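Local coordinates for leucine aminopeptidase 2, chloroplastic (Streptomyces sp. BC16019, PDB 5LHJ), which is a manganese-binding M17-family aminopeptidase of bottromycin maturation, expected to remove unsubstituted N-terminal amino acids from peptides, at residues V400-F411 and F484-A495. Numbering follows the deposited sequence.
Sequences VLAASERAGESF and FAVRTLIETLRA
Helices 400-407 and 486-495 run closer to antiparallel than parallel, their axes 124° apart and 7.9 Å at closest approach, with Ser404 set against Thr488 where the backbones nearly meet. Small residues allow this: the methyl of Ala403 lies 3.6 Å from CB of Glu491 and also meets OG1 of Thr492, while CB of Ala407 rests on the backbone of Arg487. At the outer end, Arg406 NE points almost straight at Glu491 OE1 (2.9 Å), in the guanidinium plane but from above the carboxylate. The glutamate reaches this spot by bending at its second torsion (chi2 -70°), and its OE2 takes a water that also bonds weakly to Arg406 O.

Gly408, with positive phi, closes the first helix in a Schellman motif, and the chain turns through Glu409 into strand 410-413 of the catalytic domain's large mixed sheet. Here Glu409 accepts N-H groups at the start of the second helix from across the contact. OE1 accepts from both Thr488 OG1 (2.7 Å) and Thr488 N on its anti side; OE2 takes the N-H of Ala485, the N-cap residue, on its syn side at 3.0 Å. The hydroxyl lies near the carboxylate plane, whereas both backbone N-H groups come in tilted well out of it. A second water links OE2 to Arg487 N, and the helix's N-terminal end would probably favour the charged carboxylate. A glutamine here has a single carbonyl oxygen to accept with, and is likely to leave either Ala485 N or the two Thr488 donors without a mate.

The Glu409 carboxylate also lies over one face of the Phe484 ring, whose edge receives Ser410 O, 3.4 Å from CZ. Phe411 comes from the opposite direction and meets Phe484 obliquely, planes 36° apart, while its own edge faces Thr488 OG1.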
loop_
_atom_site.group_PDB
_atom_site.type_symbol
_atom_site.label_atom_id
_atom_site.label_comp_id
_atom_site.label_asym_id
_atom_site.label_seq_id
_atom_site.Cartn_x
_atom_site.Cartn_y
_atom_site.Cartn_z
ATOM N N VAL A 400 -37.339 10.321 -15.486
ATOM C CA VAL A 400 -36.581 9.191 -14.912
ATOM C C VAL A 400 -36.654 9.202 -13.380
ATOM O O VAL A 400 -36.882 8.161 -12.749
ATOM C CB VAL A 400 -35.117 9.158 -15.406
ATOM C CG1 VAL A 400 -34.312 8.065 -14.700
ATOM C CG2 VAL A 400 -35.078 8.924 -16.907
ATOM N N LEU A 401 -36.467 10.373 -12.774
ATOM C CA LEU A 401 -36.487 10.459 -11.316
ATOM C C LEU A 401 -37.855 10.083 -10.732
ATOM O O LEU A 401 -37.925 9.335 -9.762
ATOM C CB LEU A 401 -36.036 11.840 -10.827
ATOM C CG LEU A 401 -34.561 12.161 -11.071
ATOM C CD1 LEU A 401 -34.280 13.635 -10.805
ATOM C CD2 LEU A 401 -33.646 11.275 -10.247
ATOM N N ALA A 402 -38.932 10.580 -11.324
ATOM C CA ALA A 402 -40.287 10.217 -10.859
ATOM C C ALA A 402 -40.545 8.714 -11.037
ATOM O O ALA A 402 -41.137 8.072 -10.161
ATOM C CB ALA A 402 -41.340 11.037 -11.595
ATOM N N ALA A 403 -40.073 8.152 -12.154
ATOM C CA ALA A 403 -40.177 6.709 -12.387
ATOM C C ALA A 403 -39.454 5.908 -11.310
ATOM O O ALA A 403 -39.992 4.917 -10.811
ATOM C CB ALA A 403 -39.645 6.343 -13.763
ATOM N N SER A 404 -38.239 6.333 -10.945
ATOM C CA SER A 404 -37.495 5.664 -9.880
ATOM C C SER A 404 -38.228 5.749 -8.534
ATOM O O SER A 404 -38.219 4.789 -7.757
ATOM C CB SER A 404 -36.060 6.205 -9.765
ATOM O OG SER A 404 -36.029 7.470 -9.128
ATOM N N GLU A 405 -38.874 6.881 -8.265
ATOM C CA GLU A 405 -39.669 7.041 -7.026
ATOM C C GLU A 405 -40.855 6.071 -6.981
ATOM O O GLU A 405 -41.080 5.418 -5.965
ATOM C CB GLU A 405 -40.139 8.477 -6.863
ATOM C CG GLU A 405 -38.994 9.433 -6.560
ATOM C CD GLU A 405 -39.311 10.897 -6.855
ATOM O OE1 GLU A 405 -40.472 11.233 -7.182
ATOM O OE2 GLU A 405 -38.372 11.720 -6.770
ATOM N N ARG A 406 -41.570 5.940 -8.089
ATOM C CA ARG A 406 -42.644 4.938 -8.194
ATOM C C ARG A 406 -42.146 3.508 -7.979
ATOM O O ARG A 406 -42.811 2.698 -7.322
ATOM C CB ARG A 406 -43.374 5.055 -9.540
ATOM C CG ARG A 406 -44.158 6.354 -9.689
ATOM C CD ARG A 406 -45.138 6.328 -10.852
ATOM N NE ARG A 406 -44.499 6.144 -12.158
ATOM C CZ ARG A 406 -43.888 7.093 -12.875
ATOM N NH1 ARG A 406 -43.768 8.341 -12.427
ATOM N NH2 ARG A 406 -43.355 6.779 -14.055
ATOM N N ALA A 407 -40.961 3.216 -8.512
ATOM C CA ALA A 407 -40.354 1.893 -8.424
ATOM C C ALA A 407 -39.671 1.605 -7.088
ATOM O O ALA A 407 -39.348 0.455 -6.818
ATOM C CB ALA A 407 -39.367 1.710 -9.566
ATOM N N GLY A 408 -39.435 2.626 -6.270
ATOM C CA GLY A 408 -38.702 2.453 -5.012
ATOM C C GLY A 408 -37.197 2.247 -5.197
ATOM O O GLY A 408 -36.566 1.561 -4.395
ATOM N N GLU A 409 -36.627 2.835 -6.247
ATOM C CA GLU A 409 -35.186 2.752 -6.511
ATOM C C GLU A 409 -34.584 4.152 -6.379
ATOM O O GLU A 409 -35.172 5.138 -6.833
ATOM C CB GLU A 409 -34.913 2.164 -7.892
ATOM C CG GLU A 409 -35.503 0.769 -8.036
ATOM C CD GLU A 409 -35.013 -0.003 -9.253
ATOM O OE1 GLU A 409 -35.245 0.441 -10.401
ATOM O OE2 GLU A 409 -34.433 -1.104 -9.058
ATOM N N SER A 410 -33.423 4.233 -5.747
ATOM C CA SER A 410 -32.796 5.519 -5.438
ATOM C C SER A 410 -31.796 5.953 -6.522
ATOM O O SER A 410 -30.831 5.234 -6.815
ATOM C CB SER A 410 -32.099 5.421 -4.082
ATOM O OG SER A 410 -31.443 6.628 -3.768
ATOM N N PHE A 411 -32.047 7.130 -7.104
ATOM C CA PHE A 411 -31.137 7.789 -8.039
ATOM C C PHE A 411 -30.868 9.229 -7.619
ATOM O O PHE A 411 -31.726 9.875 -7.030
ATOM C CB PHE A 411 -31.734 7.814 -9.447
ATOM C CG PHE A 411 -31.533 6.550 -10.209
ATOM C CD1 PHE A 411 -32.470 5.533 -10.132
ATOM C CD2 PHE A 411 -30.402 6.374 -11.006
ATOM C CE1 PHE A 411 -32.287 4.357 -10.847
ATOM C CE2 PHE A 411 -30.217 5.197 -11.717
ATOM C CZ PHE A 411 -31.159 4.194 -11.638
ATOM N N PHE A 484 -31.262 -4.122 -10.032
ATOM C CA PHE A 484 -31.445 -2.678 -9.937
ATOM C C PHE A 484 -31.599 -2.052 -11.323
ATOM O O PHE A 484 -30.899 -2.439 -12.261
ATOM C CB PHE A 484 -30.258 -2.031 -9.221
ATOM C CG PHE A 484 -30.460 -0.576 -8.895
ATOM C CD1 PHE A 484 -31.124 -0.204 -7.741
ATOM C CD2 PHE A 484 -29.965 0.418 -9.730
ATOM C CE1 PHE A 484 -31.291 1.136 -7.419
ATOM C CE2 PHE A 484 -30.144 1.760 -9.424
ATOM C CZ PHE A 484 -30.811 2.109 -8.258
ATOM N N ALA A 485 -32.556 -1.126 -11.409
ATOM C CA ALA A 485 -32.914 -0.317 -12.584
ATOM C C ALA A 485 -33.949 -0.944 -13.520
ATOM O O ALA A 485 -34.515 -0.242 -14.358
ATOM C CB ALA A 485 -31.689 0.153 -13.368
ATOM N N VAL A 486 -34.236 -2.244 -13.370
ATOM C CA VAL A 486 -35.285 -2.875 -14.181
ATOM C C VAL A 486 -36.620 -2.149 -13.993
ATOM O O VAL A 486 -37.255 -1.729 -14.965
ATOM C CB VAL A 486 -35.450 -4.383 -13.876
ATOM C CG1 VAL A 486 -36.669 -4.956 -14.592
ATOM C CG2 VAL A 486 -34.201 -5.154 -14.300
ATOM N N ARG A 487 -37.019 -1.969 -12.749
ATOM C CA ARG A 487 -38.310 -1.361 -12.484
ATOM C C ARG A 487 -38.339 0.145 -12.789
ATOM O O ARG A 487 -39.358 0.652 -13.272
ATOM C CB ARG A 487 -38.780 -1.703 -11.076
ATOM C CG ARG A 487 -39.292 -3.140 -11.040
ATOM C CD ARG A 487 -39.653 -3.598 -9.649
ATOM N NE ARG A 487 -38.406 -3.774 -8.933
ATOM C CZ ARG A 487 -38.059 -3.218 -7.782
ATOM N NH1 ARG A 487 -38.898 -2.482 -7.061
ATOM N NH2 ARG A 487 -36.846 -3.479 -7.315
ATOM N N THR A 488 -37.226 0.844 -12.575
ATOM C CA THR A 488 -37.106 2.234 -13.042
ATOM C C THR A 488 -37.277 2.339 -14.568
ATOM O O THR A 488 -38.007 3.201 -15.051
ATOM C CB THR A 488 -35.781 2.888 -12.593
ATOM O OG1 THR A 488 -35.758 2.960 -11.165
ATOM C CG2 THR A 488 -35.631 4.293 -13.160
ATOM N N LEU A 489 -36.622 1.459 -15.314
ATOM C CA LEU A 489 -36.745 1.453 -16.770
ATOM C C LEU A 489 -38.190 1.208 -17.201
ATOM O O LEU A 489 -38.705 1.911 -18.065
ATOM C CB LEU A 489 -35.843 0.409 -17.420
ATOM C CG LEU A 489 -34.338 0.692 -17.469
ATOM C CD1 LEU A 489 -33.663 -0.537 -18.050
ATOM C CD2 LEU A 489 -33.981 1.943 -18.263
ATOM N N ILE A 490 -38.836 0.218 -16.595
ATOM C CA ILE A 490 -40.231 -0.077 -16.930
ATOM C C ILE A 490 -41.132 1.128 -16.645
ATOM O O ILE A 490 -41.937 1.506 -17.496
ATOM C CB ILE A 490 -40.755 -1.334 -16.200
ATOM C CG1 ILE A 490 -40.027 -2.584 -16.710
ATOM C CG2 ILE A 490 -42.266 -1.492 -16.401
ATOM C CD1 ILE A 490 -40.281 -3.824 -15.879
ATOM N N GLU A 491 -40.993 1.745 -15.476
ATOM C CA GLU A 491 -41.794 2.935 -15.166
ATOM C C GLU A 491 -41.489 4.138 -16.084
ATOM O O GLU A 491 -42.402 4.897 -16.446
ATOM C CB GLU A 491 -41.659 3.310 -13.692
ATOM C CG GLU A 491 -42.432 2.387 -12.772
ATOM C CD GLU A 491 -43.955 2.543 -12.865
ATOM O OE1 GLU A 491 -44.455 3.566 -13.375
ATOM O OE2 GLU A 491 -44.668 1.621 -12.414
ATOM N N THR A 492 -40.227 4.291 -16.482
ATOM C CA THR A 492 -39.842 5.323 -17.448
ATOM C C THR A 492 -40.518 5.096 -18.800
ATOM O O THR A 492 -41.108 6.016 -19.378
ATOM C CB THR A 492 -38.319 5.382 -17.616
ATOM O OG1 THR A 492 -37.729 5.684 -16.347
ATOM C CG2 THR A 492 -37.912 6.433 -18.619
ATOM N N LEU A 493 -40.461 3.862 -19.280
ATOM C CA LEU A 493 -41.073 3.529 -20.565
ATOM C C LEU A 493 -42.600 3.716 -20.517
ATOM O O LEU A 493 -43.189 4.179 -21.508
ATOM C CB LEU A 493 -40.702 2.110 -20.978
ATOM C CG LEU A 493 -39.208 1.905 -21.265
ATOM C CD1 LEU A 493 -38.870 0.428 -21.314
ATOM C CD2 LEU A 493 -38.767 2.593 -22.546
ATOM N N ARG A 494 -43.227 3.372 -19.382
ATOM C CA ARG A 494 -44.681 3.589 -19.190
ATOM C C ARG A 494 -45.027 5.076 -19.315
ATOM O O ARG A 494 -45.944 5.450 -20.063
ATOM C CB ARG A 494 -45.167 3.052 -17.835
ATOM C CG ARG A 494 -45.233 1.527 -17.747
ATOM C CD ARG A 494 -45.474 1.018 -16.327
ATOM N NE ARG A 494 -46.845 1.283 -15.885
ATOM C CZ ARG A 494 -47.909 0.509 -16.114
ATOM N NH1 ARG A 494 -47.817 -0.644 -16.785
ATOM N NH2 ARG A 494 -49.102 0.893 -15.651
ATOM N N ALA A 495 -44.280 5.918 -18.607
ATOM C CA ALA A 495 -44.492 7.371 -18.662
ATOM C C ALA A 495 -44.272 7.945 -20.061
ATOM O O ALA A 495 -45.077 8.757 -20.522
ATOM C CB ALA A 495 -43.619 8.088 -17.648
HETATM O O HOH W 1 -43.924 1.106 -9.706
HETATM O O HOH W 2 -35.601 -3.138 -10.398
#